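Local coordinates for protein interleukin-2 receptor subunit beta (Mus musculus, PDB 6DG5) that serves as the beta subunit of the interleukin-2 receptor, probably binding the cytokine outside the cell and passing its mitogenic signal inward, at residues V181-K186 / P197-L202. Residues are numbered along the deposited sequence; the frame is centred on the assembly and turned at random.
Sequences VQVRVK and PWSQPL. With MAN (alpha-D-mannopyranose), chain E; FUC (alpha-L-fucopyranose), chain C.
V181 and L202 form an antiparallel hydrogen-bonded pair (L202 N to V181 O 2.9 Å) where the WSXWS segment of this type I cytokine receptor's fibronectin type-III domain enters the last strand. Q182 holds CG anti to the carbonyl carbon (chi1 -68°), its extended chain passing beside P201 so that NE2 donates to S199 O (2.9 Å); OE1 is hydrogen-bonded to R145 NH2. Its amide, 18° from the W198 ring plane, packs against W198 CB, 3.5 Å from NE2. V183 N donates to S199 OG (2.8 Å) and V183 O accepts from S199 N (2.7 Å), the serine hydroxyl standing in for a strand carbonyl. R184 spreads over W198: CD makes a CH-pi contact over the face, 3.5 Å from the six-membered-ring centroid, and the guanidinium, 7° from the ring plane and offset toward the rim, puts NE 3.4 Å from CZ2; NH2 is salt-bridged to E143. W198 is also a cation-pi partner of R145, and R184 of W195, in the tryptophan-arginine stack characteristic of this motif. An alanine at W198 would probably open a gap beside R184, leaving E143 and W195 to hold its guanidinium. Mannose O4 donates to W198 O at 2.7 Å.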
loop_
_atom_site.group_PDB
_atom_site.type_symbol
_atom_site.label_atom_id
_atom_site.label_comp_id
_atom_site.label_asym_id
_atom_site.label_seq_id
_atom_site.Cartn_x
_atom_site.Cartn_y
_atom_site.Cartn_z
ATOM N N VAL B 181 27.161 8.738 -5.622
ATOM C CA VAL B 181 26.000 7.886 -5.381
ATOM C C VAL B 181 24.797 8.418 -6.150
ATOM O O VAL B 181 24.535 9.625 -6.155
ATOM C CB VAL B 181 25.683 7.791 -3.871
ATOM C CG1 VAL B 181 24.262 7.300 -3.648
ATOM C CG2 VAL B 181 26.668 6.861 -3.186
ATOM N N GLN B 182 24.070 7.507 -6.800
ATOM C CA GLN B 182 22.801 7.804 -7.443
ATOM C C GLN B 182 21.754 6.815 -6.953
ATOM O O GLN B 182 22.060 5.649 -6.695
ATOM C CB GLN B 182 22.897 7.714 -8.969
ATOM C CG GLN B 182 23.741 8.792 -9.619
ATOM C CD GLN B 182 23.703 8.711 -11.134
ATOM O OE1 GLN B 182 24.110 7.710 -11.725
ATOM N NE2 GLN B 182 23.199 9.763 -11.770
ATOM N N VAL B 183 20.510 7.287 -6.834
ATOM C CA VAL B 183 19.396 6.474 -6.359
ATOM C C VAL B 183 18.254 6.562 -7.363
ATOM O O VAL B 183 18.137 7.536 -8.112
ATOM C CB VAL B 183 18.925 6.914 -4.953
ATOM C CG1 VAL B 183 18.151 5.801 -4.274
ATOM C CG2 VAL B 183 20.110 7.342 -4.095
ATOM N N ARG B 184 17.419 5.523 -7.387
ATOM C CA ARG B 184 16.233 5.505 -8.231
ATOM C C ARG B 184 15.126 4.729 -7.527
ATOM O O ARG B 184 15.371 3.991 -6.569
ATOM C CB ARG B 184 16.529 4.905 -9.612
ATOM C CG ARG B 184 17.115 3.509 -9.585
ATOM C CD ARG B 184 17.417 3.039 -10.995
ATOM N NE ARG B 184 17.767 1.623 -11.049
ATOM C CZ ARG B 184 17.948 0.947 -12.179
ATOM N NH1 ARG B 184 17.810 1.560 -13.346
ATOM N NH2 ARG B 184 18.264 -0.341 -12.142
ATOM N N VAL B 185 13.897 4.898 -8.025
ATOM C CA VAL B 185 12.698 4.453 -7.322
ATOM C C VAL B 185 11.759 3.733 -8.286
ATOM O O VAL B 185 11.752 3.997 -9.491
ATOM C CB VAL B 185 11.994 5.650 -6.636
ATOM C CG1 VAL B 185 11.488 6.649 -7.668
ATOM C CG2 VAL B 185 10.864 5.185 -5.728
ATOM N N LYS B 186 10.958 2.815 -7.739
ATOM C CA LYS B 186 10.005 2.029 -8.514
ATOM C C LYS B 186 8.928 1.501 -7.575
ATOM O O LYS B 186 9.123 1.433 -6.358
ATOM C CB LYS B 186 10.705 0.876 -9.246
ATOM C CG LYS B 186 9.901 0.231 -10.366
ATOM C CD LYS B 186 10.750 -0.768 -11.143
ATOM C CE LYS B 186 10.518 -2.201 -10.673
ATOM N NZ LYS B 186 10.497 -2.330 -9.185
ATOM N N PRO B 197 14.581 7.395 -13.517
ATOM C CA PRO B 197 15.960 7.788 -13.817
ATOM C C PRO B 197 16.773 7.962 -12.543
ATOM O O PRO B 197 16.239 8.187 -11.456
ATOM C CB PRO B 197 15.801 9.117 -14.561
ATOM C CG PRO B 197 14.430 9.058 -15.126
ATOM C CD PRO B 197 13.608 8.324 -14.110
ATOM N N TRP B 198 18.088 7.839 -12.693
ATOM C CA TRP B 198 18.981 7.982 -11.555
ATOM C C TRP B 198 18.950 9.409 -11.028
ATOM O O TRP B 198 18.825 10.370 -11.792
ATOM C CB TRP B 198 20.404 7.599 -11.944
ATOM C CG TRP B 198 20.587 6.134 -12.186
ATOM C CD1 TRP B 198 20.706 5.509 -13.393
ATOM C CD2 TRP B 198 20.669 5.107 -11.192
ATOM N NE1 TRP B 198 20.864 4.157 -13.212
ATOM C CE2 TRP B 198 20.845 3.884 -11.870
ATOM C CE3 TRP B 198 20.614 5.102 -9.796
ATOM C CZ2 TRP B 198 20.965 2.670 -11.199
ATOM C CZ3 TRP B 198 20.736 3.896 -9.132
ATOM C CH2 TRP B 198 20.908 2.697 -9.833
ATOM N N SER B 199 19.061 9.540 -9.711
ATOM C CA SER B 199 19.071 10.848 -9.081
ATOM C C SER B 199 20.334 11.615 -9.459
ATOM O O SER B 199 21.320 11.044 -9.935
ATOM C CB SER B 199 18.991 10.704 -7.564
ATOM O OG SER B 199 20.125 10.024 -7.053
ATOM N N GLN B 200 20.295 12.926 -9.241
ATOM C CA GLN B 200 21.490 13.740 -9.411
ATOM C C GLN B 200 22.575 13.213 -8.483
ATOM O O GLN B 200 22.352 13.140 -7.265
ATOM C CB GLN B 200 21.211 15.213 -9.120
ATOM C CG GLN B 200 20.843 16.032 -10.346
ATOM C CD GLN B 200 20.789 17.521 -10.056
ATOM O OE1 GLN B 200 21.671 18.069 -9.392
ATOM N NE2 GLN B 200 19.747 18.183 -10.549
ATOM N N PRO B 201 23.737 12.822 -9.004
ATOM C CA PRO B 201 24.740 12.157 -8.167
ATOM C C PRO B 201 25.210 13.037 -7.017
ATOM O O PRO B 201 25.315 14.260 -7.137
ATOM C CB PRO B 201 25.881 11.856 -9.147
ATOM C CG PRO B 201 25.647 12.770 -10.312
ATOM C CD PRO B 201 24.167 12.937 -10.406
ATOM N N LEU B 202 25.479 12.390 -5.888
ATOM C CA LEU B 202 25.951 13.043 -4.674
ATOM C C LEU B 202 27.391 12.618 -4.422
ATOM O O LEU B 202 27.665 11.429 -4.230
ATOM C CB LEU B 202 25.066 12.676 -3.484
ATOM C CG LEU B 202 25.538 13.129 -2.102
ATOM C CD1 LEU B 202 25.174 14.584 -1.860
ATOM C CD2 LEU B 202 24.957 12.233 -1.021
HETATM C C1 MAN E . 20.896 15.342 -14.836
HETATM C C2 MAN E . 22.192 14.542 -14.524
HETATM C C3 MAN E . 21.903 13.044 -14.543
HETATM C C4 MAN E . 20.741 12.700 -13.602
HETATM C C5 MAN E . 19.496 13.511 -13.983
HETATM C C6 MAN E . 18.347 13.303 -13.009
HETATM O O2 MAN E . 22.678 14.826 -13.210
HETATM O O3 MAN E . 23.055 12.282 -14.198
HETATM O O4 MAN E . 20.441 11.313 -13.695
HETATM O O5 MAN E . 19.810 14.932 -13.998
HETATM O O6 MAN E . 17.183 13.926 -13.544
HETATM C C1 FUC C . 9.776 12.416 -17.245
HETATM C C2 FUC C . 9.099 11.448 -16.240
HETATM C C3 FUC C . 10.116 10.512 -15.568
HETATM C C4 FUC C . 11.561 11.053 -15.663
HETATM C C5 FUC C . 11.940 11.294 -17.140
HETATM C C6 FUC C . 13.080 12.289 -17.322
HETATM O O2 FUC C . 8.057 10.692 -16.840
HETATM O O3 FUC C . 9.790 10.360 -14.193
HETATM O O4 FUC C . 11.730 12.239 -14.891
HETATM O O5 FUC C . 10.829 11.773 -17.941
#